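Local coordinates for yfhH hypothetical protein (Bacillus subtilis, PDB 1SF9) that is of unknown function but may act as a transcriptional regulator, and forms a homodimer, at residues H35-E40 and A72-P77; E84-E89 and F95-L100; F104-R109 and Q114-L119. All coordinates share one frame; numbering follows the deposited sequence. Where two conformers were deposited one is given.

Contact 1: H35-E40 and A72-P77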
# COMPACT_ATOMS: atom_id res chain seq x y z
N HIS A 35 12.31 -13.00 0.55
CA HIS A 35 12.32 -13.62 1.87
C HIS A 35 12.35 -12.54 2.95
O HIS A 35 11.63 -12.65 3.96
CB HIS A 35 13.54 -14.55 2.02
CG HIS A 35 13.61 -15.20 3.36
ND1 HIS A 35 12.62 -16.03 3.84
CD2 HIS A 35 14.54 -15.13 4.34
CE1 HIS A 35 12.93 -16.44 5.06
NE2 HIS A 35 14.10 -15.90 5.39
N GLU A 36 13.16 -11.50 2.76
CA GLU A 36 13.22 -10.43 3.74
C GLU A 36 11.87 -9.70 3.85
O GLU A 36 11.48 -9.30 4.94
CB GLU A 36 14.34 -9.44 3.40
CG GLU A 36 15.74 -10.06 3.63
CD GLU A 36 16.86 -9.29 2.95
OE1 GLU A 36 18.04 -9.52 3.33
OE2 GLU A 36 16.58 -8.48 2.04
N LEU A 37 11.17 -9.54 2.73
CA LEU A 37 9.86 -8.86 2.77
C LEU A 37 8.87 -9.74 3.54
O LEU A 37 8.08 -9.25 4.35
CB LEU A 37 9.33 -8.62 1.35
CG LEU A 37 9.99 -7.44 0.66
CD1 LEU A 37 9.74 -7.46 -0.84
CD2 LEU A 37 9.47 -6.16 1.31
N ASN A 38 8.92 -11.05 3.29
CA ASN A 38 8.01 -11.94 4.00
C ASN A 38 8.29 -11.90 5.50
O ASN A 38 7.36 -11.97 6.30
CB ASN A 38 8.16 -13.38 3.50
CG ASN A 38 7.55 -13.58 2.14
OD1 ASN A 38 6.48 -13.08 1.84
ND2 ASN A 38 8.24 -14.35 1.29
N THR A 39 9.57 -11.82 5.89
CA THR A 39 9.93 -11.76 7.31
C THR A 39 9.39 -10.46 7.91
O THR A 39 8.82 -10.46 8.99
CB THR A 39 11.46 -11.82 7.49
OG1 THR A 39 11.92 -13.07 6.97
CG2 THR A 39 11.84 -11.73 8.95
N GLU A 40 9.56 -9.37 7.19
CA GLU A 40 9.08 -8.05 7.63
C GLU A 40 7.56 -8.06 7.83
O GLU A 40 7.05 -7.55 8.83
CB GLU A 40 9.44 -6.99 6.59
CG GLU A 40 8.77 -5.63 6.80
CD GLU A 40 9.37 -4.86 7.95
OE1 GLU A 40 9.02 -3.67 8.14
OE2 GLU A 40 10.22 -5.44 8.66
N ALA A 72 3.02 -4.60 -1.31
CA ALA A 72 3.12 -4.11 -2.68
C ALA A 72 4.52 -4.40 -3.25
O ALA A 72 4.67 -4.57 -4.45
CB ALA A 72 2.79 -2.61 -2.73
N TYR A 73 5.53 -4.47 -2.38
CA TYR A 73 6.89 -4.75 -2.85
C TYR A 73 7.12 -6.21 -3.21
O TYR A 73 8.10 -6.53 -3.87
CB TYR A 73 7.92 -4.29 -1.81
CG TYR A 73 8.18 -2.80 -1.88
CD1 TYR A 73 7.38 -1.90 -1.15
CD2 TYR A 73 9.18 -2.27 -2.71
CE1 TYR A 73 7.57 -0.53 -1.26
CE2 TYR A 73 9.38 -0.90 -2.81
CZ TYR A 73 8.56 -0.03 -2.08
OH TYR A 73 8.73 1.31 -2.23
N LEU A 74 6.22 -7.09 -2.78
CA LEU A 74 6.31 -8.51 -3.11
C LEU A 74 5.71 -8.78 -4.48
O LEU A 74 6.04 -9.76 -5.14
CB LEU A 74 5.53 -9.35 -2.11
CG LEU A 74 6.25 -9.71 -0.81
CD1 LEU A 74 5.27 -10.44 0.10
CD2 LEU A 74 7.45 -10.60 -1.13
N LEU A 75 4.81 -7.90 -4.91
CA LEU A 75 4.14 -8.05 -6.18
C LEU A 75 4.99 -7.55 -7.35
O LEU A 75 6.03 -6.92 -7.16
CB LEU A 75 2.79 -7.32 -6.12
CG LEU A 75 1.87 -7.90 -5.03
CD1 LEU A 75 0.67 -7.00 -4.79
CD2 LEU A 75 1.41 -9.30 -5.43
N ASN A 76 4.56 -7.86 -8.57
CA ASN A 76 5.31 -7.42 -9.74
C ASN A 76 4.46 -6.40 -10.47
O ASN A 76 3.37 -6.71 -10.95
CB ASN A 76 5.60 -8.61 -10.67
CG ASN A 76 6.52 -8.24 -11.85
OD1 ASN A 76 6.76 -7.05 -12.13
ND2 ASN A 76 7.03 -9.25 -12.54
N PRO A 77 4.94 -5.15 -10.55
CA PRO A 77 4.17 -4.12 -11.24
C PRO A 77 3.71 -4.53 -12.64
O PRO A 77 2.66 -4.11 -13.09
CB PRO A 77 5.13 -2.92 -11.28
CG PRO A 77 6.01 -3.14 -10.09
CD PRO A 77 6.24 -4.63 -10.10

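Contact 2: E84-E89 and F95-L100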
# COMPACT_ATOMS: atom_id res chain seq x y z
N GLU A 84 -6.85 -1.24 -17.43
CA GLU A 84 -7.66 -2.27 -16.80
C GLU A 84 -8.27 -1.70 -15.52
O GLU A 84 -7.71 -0.79 -14.90
CB GLU A 84 -6.81 -3.52 -16.47
CG GLU A 84 -7.66 -4.69 -15.92
CD GLU A 84 -6.88 -6.00 -15.79
OE1 GLU A 84 -6.01 -6.27 -16.64
OE2 GLU A 84 -7.16 -6.77 -14.84
N THR A 85 -9.42 -2.25 -15.12
CA THR A 85 -10.13 -1.80 -13.93
C THR A 85 -10.16 -2.93 -12.89
O THR A 85 -10.41 -4.09 -13.22
CB THR A 85 -11.54 -1.34 -14.32
OG1 THR A 85 -11.43 -0.28 -15.27
CG2 THR A 85 -12.31 -0.83 -13.09
N TYR A 86 -9.84 -2.57 -11.65
CA TYR A 86 -9.74 -3.52 -10.55
C TYR A 86 -10.64 -3.12 -9.41
O TYR A 86 -11.07 -1.97 -9.31
CB TYR A 86 -8.29 -3.49 -9.96
CG TYR A 86 -7.25 -3.86 -11.01
CD1 TYR A 86 -6.88 -2.93 -11.99
CD2 TYR A 86 -6.66 -5.13 -10.99
CE1 TYR A 86 -5.93 -3.27 -12.95
CE2 TYR A 86 -5.71 -5.47 -11.96
CZ TYR A 86 -5.35 -4.54 -12.94
OH TYR A 86 -4.43 -4.87 -13.89
N ARG A 87 -10.93 -4.08 -8.55
CA ARG A 87 -11.71 -3.79 -7.37
C ARG A 87 -10.71 -3.29 -6.34
O ARG A 87 -9.58 -3.79 -6.29
CB ARG A 87 -12.38 -5.05 -6.82
CG ARG A 87 -12.74 -4.92 -5.33
CD ARG A 87 -13.53 -6.11 -4.81
NE ARG A 87 -13.40 -6.24 -3.36
CZ ARG A 87 -12.44 -6.94 -2.76
NH1 ARG A 87 -12.38 -7.01 -1.43
NH2 ARG A 87 -11.55 -7.59 -3.49
N VAL A 88 -11.08 -2.30 -5.55
CA VAL A 88 -10.17 -1.83 -4.50
C VAL A 88 -10.52 -2.67 -3.28
O VAL A 88 -11.66 -2.69 -2.84
CB VAL A 88 -10.37 -0.34 -4.20
CG1 VAL A 88 -9.50 0.09 -3.03
CG2 VAL A 88 -10.03 0.45 -5.46
N GLU A 89 -9.52 -3.40 -2.78
CA GLU A 89 -9.70 -4.31 -1.65
C GLU A 89 -10.47 -3.69 -0.49
O GLU A 89 -10.25 -2.54 -0.12
CB GLU A 89 -8.31 -4.78 -1.18
CG GLU A 89 -8.31 -5.73 0.01
CD GLU A 89 -6.92 -6.21 0.37
OE1 GLU A 89 -5.92 -5.61 -0.11
OE2 GLU A 89 -6.81 -7.18 1.15
N PHE A 95 -11.26 0.76 -9.61
CA PHE A 95 -10.19 1.68 -9.93
C PHE A 95 -9.58 1.32 -11.27
O PHE A 95 -9.13 0.20 -11.48
CB PHE A 95 -9.14 1.56 -8.81
CG PHE A 95 -7.98 2.52 -8.93
CD1 PHE A 95 -6.79 2.11 -9.50
CD2 PHE A 95 -8.07 3.81 -8.40
CE1 PHE A 95 -5.69 2.97 -9.53
CE2 PHE A 95 -6.97 4.67 -8.43
CZ PHE A 95 -5.78 4.25 -8.99
N THR A 96 -9.55 2.29 -12.16
CA THR A 96 -8.97 2.10 -13.48
C THR A 96 -7.55 2.66 -13.47
O THR A 96 -7.32 3.80 -13.08
CB THR A 96 -9.82 2.84 -14.53
OG1 THR A 96 -11.17 2.32 -14.48
CG2 THR A 96 -9.22 2.67 -15.93
N ILE A 97 -6.59 1.84 -13.90
CA ILE A 97 -5.20 2.28 -13.90
C ILE A 97 -4.85 3.17 -15.10
O ILE A 97 -5.20 2.86 -16.23
CB ILE A 97 -4.26 1.07 -13.93
CG1 ILE A 97 -4.47 0.23 -12.67
CG2 ILE A 97 -2.77 1.52 -14.01
CD1 ILE A 97 -3.41 -0.90 -12.51
N SER A 98 -4.18 4.29 -14.83
CA SER A 98 -3.73 5.19 -15.89
C SER A 98 -2.29 4.78 -16.23
O SER A 98 -1.91 4.64 -17.40
CB SER A 98 -3.77 6.65 -15.45
OG SER A 98 -5.13 7.07 -15.27
N TYR A 99 -1.48 4.63 -15.18
CA TYR A 99 -0.10 4.18 -15.36
C TYR A 99 0.48 3.70 -14.04
O TYR A 99 -0.10 3.88 -12.96
CB TYR A 99 0.82 5.29 -15.94
CG TYR A 99 0.95 6.50 -15.06
CD1 TYR A 99 1.98 6.59 -14.12
CD2 TYR A 99 0.04 7.54 -15.14
CE1 TYR A 99 2.08 7.71 -13.27
CE2 TYR A 99 0.14 8.66 -14.30
CZ TYR A 99 1.16 8.73 -13.38
OH TYR A 99 1.24 9.84 -12.55
N LEU A 100 1.63 3.05 -14.13
CA LEU A 100 2.29 2.54 -12.94
C LEU A 100 3.57 3.33 -12.68
O LEU A 100 4.20 3.82 -13.62
CB LEU A 100 2.67 1.07 -13.12
CG LEU A 100 1.53 0.09 -13.45
CD1 LEU A 100 2.10 -1.23 -13.87
CD2 LEU A 100 0.66 -0.06 -12.22

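Contact 3: F104-R109 and Q114-L119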
# COMPACT_ATOMS: atom_id res chain seq x y z
N PHE A 104 3.17 1.82 -7.06
CA PHE A 104 1.84 2.42 -7.08
C PHE A 104 1.20 2.40 -8.44
O PHE A 104 1.87 2.37 -9.49
CB PHE A 104 1.88 3.88 -6.60
CG PHE A 104 2.20 4.02 -5.13
CD1 PHE A 104 1.17 4.00 -4.20
CD2 PHE A 104 3.53 4.11 -4.69
CE1 PHE A 104 1.47 4.06 -2.81
CE2 PHE A 104 3.82 4.18 -3.32
CZ PHE A 104 2.79 4.15 -2.39
N ALA A 105 -0.12 2.39 -8.43
CA ALA A 105 -0.87 2.50 -9.66
C ALA A 105 -1.54 3.88 -9.57
O ALA A 105 -2.25 4.19 -8.61
CB ALA A 105 -1.92 1.41 -9.76
N TRP A 106 -1.28 4.70 -10.58
CA TRP A 106 -1.92 6.01 -10.66
C TRP A 106 -3.13 5.81 -11.56
O TRP A 106 -3.03 5.18 -12.62
CB TRP A 106 -0.97 7.04 -11.27
CG TRP A 106 0.07 7.45 -10.29
CD1 TRP A 106 1.24 6.81 -10.02
CD2 TRP A 106 -0.00 8.56 -9.38
NE1 TRP A 106 1.92 7.46 -8.99
CE2 TRP A 106 1.17 8.53 -8.59
CE3 TRP A 106 -0.94 9.57 -9.16
CZ2 TRP A 106 1.43 9.49 -7.59
CZ3 TRP A 106 -0.68 10.52 -8.17
CH2 TRP A 106 0.49 10.47 -7.40
N GLY A 107 -4.27 6.33 -11.14
CA GLY A 107 -5.47 6.14 -11.94
C GLY A 107 -6.63 6.86 -11.28
O GLY A 107 -6.43 7.89 -10.65
N TYR A 108 -7.83 6.34 -11.44
CA TYR A 108 -8.99 6.97 -10.82
C TYR A 108 -10.08 5.96 -10.47
O TYR A 108 -10.20 4.88 -11.07
CB TYR A 108 -9.61 8.03 -11.76
CG TYR A 108 -10.00 7.47 -13.11
CD1 TYR A 108 -9.05 7.37 -14.14
CD2 TYR A 108 -11.29 6.97 -13.33
CE1 TYR A 108 -9.38 6.78 -15.38
CE2 TYR A 108 -11.63 6.38 -14.56
CZ TYR A 108 -10.67 6.30 -15.57
OH TYR A 108 -11.02 5.76 -16.80
N ARG A 109 -10.87 6.31 -9.48
CA ARG A 109 -11.99 5.47 -9.10
C ARG A 109 -13.15 5.79 -10.05
O ARG A 109 -13.32 6.94 -10.44
CB ARG A 109 -12.40 5.79 -7.68
CG ARG A 109 -11.35 5.38 -6.66
CD ARG A 109 -11.78 5.81 -5.25
NE ARG A 109 -10.63 5.68 -4.36
CZ ARG A 109 -10.50 4.78 -3.40
NH1 ARG A 109 -9.38 4.76 -2.69
NH2 ARG A 109 -11.46 3.90 -3.12
N GLN A 114 -12.91 12.24 -12.08
CA GLN A 114 -12.24 13.51 -12.30
C GLN A 114 -11.01 13.68 -11.41
O GLN A 114 -10.32 14.69 -11.49
CB GLN A 114 -13.22 14.65 -12.04
CG GLN A 114 -13.69 14.78 -10.57
CD GLN A 114 -14.63 13.65 -10.06
OE1 GLN A 114 -14.99 13.63 -8.89
NE2 GLN A 114 -15.04 12.76 -10.92
N GLN A 115 -10.75 12.68 -10.57
CA GLN A 115 -9.62 12.76 -9.62
C GLN A 115 -8.56 11.70 -9.83
O GLN A 115 -8.77 10.53 -9.50
CB GLN A 115 -10.17 12.62 -8.18
CG GLN A 115 -11.39 13.50 -7.87
CD GLN A 115 -11.84 13.45 -6.42
OE1 GLN A 115 -11.44 12.58 -5.66
NE2 GLN A 115 -12.70 14.38 -6.05
N GLU A 116 -7.41 12.10 -10.37
CA GLU A 116 -6.37 11.12 -10.58
C GLU A 116 -5.78 10.93 -9.18
O GLU A 116 -5.75 11.86 -8.37
CB GLU A 116 -5.33 11.66 -11.57
CG GLU A 116 -4.17 10.72 -11.91
CD GLU A 116 -4.55 9.52 -12.79
OE1 GLU A 116 -5.67 9.45 -13.33
OE2 GLU A 116 -3.68 8.64 -12.96
N GLU A 117 -5.40 9.70 -8.88
CA GLU A 117 -4.81 9.42 -7.59
C GLU A 117 -3.98 8.17 -7.57
O GLU A 117 -4.00 7.38 -8.51
CB GLU A 117 -5.91 9.30 -6.58
CG GLU A 117 -6.96 8.34 -7.03
CD GLU A 117 -7.58 7.70 -5.85
OE1 GLU A 117 -8.82 7.66 -5.75
OE2 GLU A 117 -6.78 7.23 -5.03
N ALA A 118 -3.26 7.96 -6.47
CA ALA A 118 -2.39 6.79 -6.43
C ALA A 118 -2.73 5.80 -5.35
O ALA A 118 -2.96 6.20 -4.21
CB ALA A 118 -0.97 7.25 -6.23
N LEU A 119 -2.73 4.51 -5.71
CA LEU A 119 -2.96 3.42 -4.74
C LEU A 119 -1.87 2.37 -4.87
O LEU A 119 -1.36 2.11 -5.97
CB LEU A 119 -4.29 2.69 -5.00
CG LEU A 119 -5.57 3.48 -4.76
CD1 LEU A 119 -6.77 2.66 -5.28
CD2 LEU A 119 -5.71 3.76 -3.28
O HOH W 1 -10.33 8.74 -7.93

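Contact 1: H35-E40 and A72-P77
Leu37 meets Tyr73 and Leu74 where helix 34-53, near its start, passes the last turn of helix 57-74. Most of the contact is apolar. Leu37 works with its CB and both methyls: CB lies 3.7 Å from Leu74 CD2, CD1, also against Leu74, sits 3.8 Å from Tyr73 CB, and CD2 touches the same Tyr73 CB. In Leu74, CG is anti to the carbonyl carbon and beside the backbone N (chi1 -84°), which turns both methyls toward helix 34-53. Leu74 suits its place, since its forked end touches Leu37 with one methyl and Asn38 with the other. Of its side chain, Tyr73 gives only CB; its ring leads off toward Glu26 and Ser30 of helix 17-30.

The polar atoms meet carbon and make no bond between the segments. Leu37 CD1 comes within 3.6 Å of Tyr73 O. On the exposed flank, Asn38 crosses Leu74 at about a right angle and rests its OD1 3.4 Å from Leu74 CD1.

With no hydrogen bond or ion pair between the two segments, the helices are held here by van der Waals contact and the hydrophobic effect, centred on the buried Leu37, while the exposed Asn38 gives the border a water-compatible amide.

Contact 2: E84-E89 and F95-L100
The Tyr86 ring receives Phe95 O at its edge, in the ring plane, with Tyr86 CD1 3.9 Å from that oxygen. Obliquely to the same ring lies the end of Ile97, whose CD1 is 3.5 Å from Tyr86 CE1. The phenol suits this place because its ring packs against aliphatic carbon while its OH, at the far end, bonds to the backbone N of Ser81. The Phe95 ring leaves the pair, touching Leu119 and Leu124; only its CB stays, where Val88, a compact beta-branched residue, sets CG2 against it, Val88 CG2 to Phe95 CB being 3.6 Å.

Between the strands the backbones are firmly joined. Tyr86 and Phe95 form a hydrogen-bonded pair: Tyr86 N to Phe95 O is 2.9 Å, and Phe95 N to Tyr86 O is 2.8 Å. Ile97 N adds a nearly straight bond of 3.0 Å to Glu84 O.

Thr85 and Thr96 make the non-hydrogen-bonded pair on the other face. Each sets OG1 anti to its carbonyl carbon (chi1 -59° and -58°), and the two hydroxyls share a hydrogen bond, Thr85 OG1 to Thr96 OG1 2.7 Å, in which either could be the donor.

Strands 85-88 and 94-101 thus form a twisted antiparallel beta hairpin; farther along, Ser98 and Tyr99 both face Trp106, a classic beta bulge.

Contact 3: F104-R109 and Q114-L119
Trp106 and Ala118 form the tight centre of this strand pair. The Ala118 methyl lies over the indole, its CB 3.4 Å from the centroid of the six-membered ring of Trp106 and almost on the ring normal, a CH-pi contact. So small a side chain suits the site, because the ring can lie close against the strand. Replacing Trp106 by an alanine here removes the indole, and the Ala118 methyl would probably be left without its aromatic cover and the nearly parallel Tyr99 ring without its neighbour.

On either side of this non-hydrogen-bonded pair stand hydrogen-bonded ones. Ala105 N to Leu119 O (2.8 Å) is almost straight, and Leu119 N returns a bond to Ala105 O. Gly107 N meets Glu117 O at 2.8 Å, and Glu117 N meets Gly107 O at 2.7 Å. Gly107 has a nearly extended backbone (phi -178°, psi -149°), a conformation that a residue without a side chain takes up easily.

Glu117 CG sits between its backbone N and carbonyl carbon (chi1 51°), a placement that brings the carboxylate to Arg109. Arg109 NE makes a salt bridge of 3.0 Å to Glu117 OE1, which lies at the guanidinium edge, in its plane, and is met on its syn side. Leu119 CD1 covers a guanidinium face, and Arg109 NH2 has a second acid in Asp93. Glu116 folds back over Gly107: OE1 is hydrogen-bonded to Ser98 OG, while OE2 lies near Gly107 N without a bond.

The solvent side is the end at Gln114 and Gln115, both exposed. There a water accepts from Arg109 N at 2.9 Å and lies near Gln115 O and Glu117 OE1.

Strand 115-120 is outermost within the chain, and with strands 94-101 and 104-109 it makes an antiparallel beta meander; the strand order of the whole sheet is consistent with an SH3-like barrel.

Contacts 2 and 3 are successive parts of one sheet, their centres about 8 Å apart, and share the border between strands 94-101 and 104-109. Two probable hydrogen bonds of the Trp106 backbone join them. One runs from Ser98 N to Trp106 O (2.6 Å). The other runs from Trp106 N to Tyr99 O (2.8 Å). Beside them Phe95 CZ packs 3.3 Å from Gly107 N. Contact 1 belongs to the helical part, with its centre about 20 Å from that of contact 2 and 22 Å from that of contact 3; Pro77 O against Leu100 CD1 links it to contact 2. A bound platinum(II) ion lies about 6 Å from the Tyr73 side chain of the helical part and about 7 Å from that of Phe104 of the sheet.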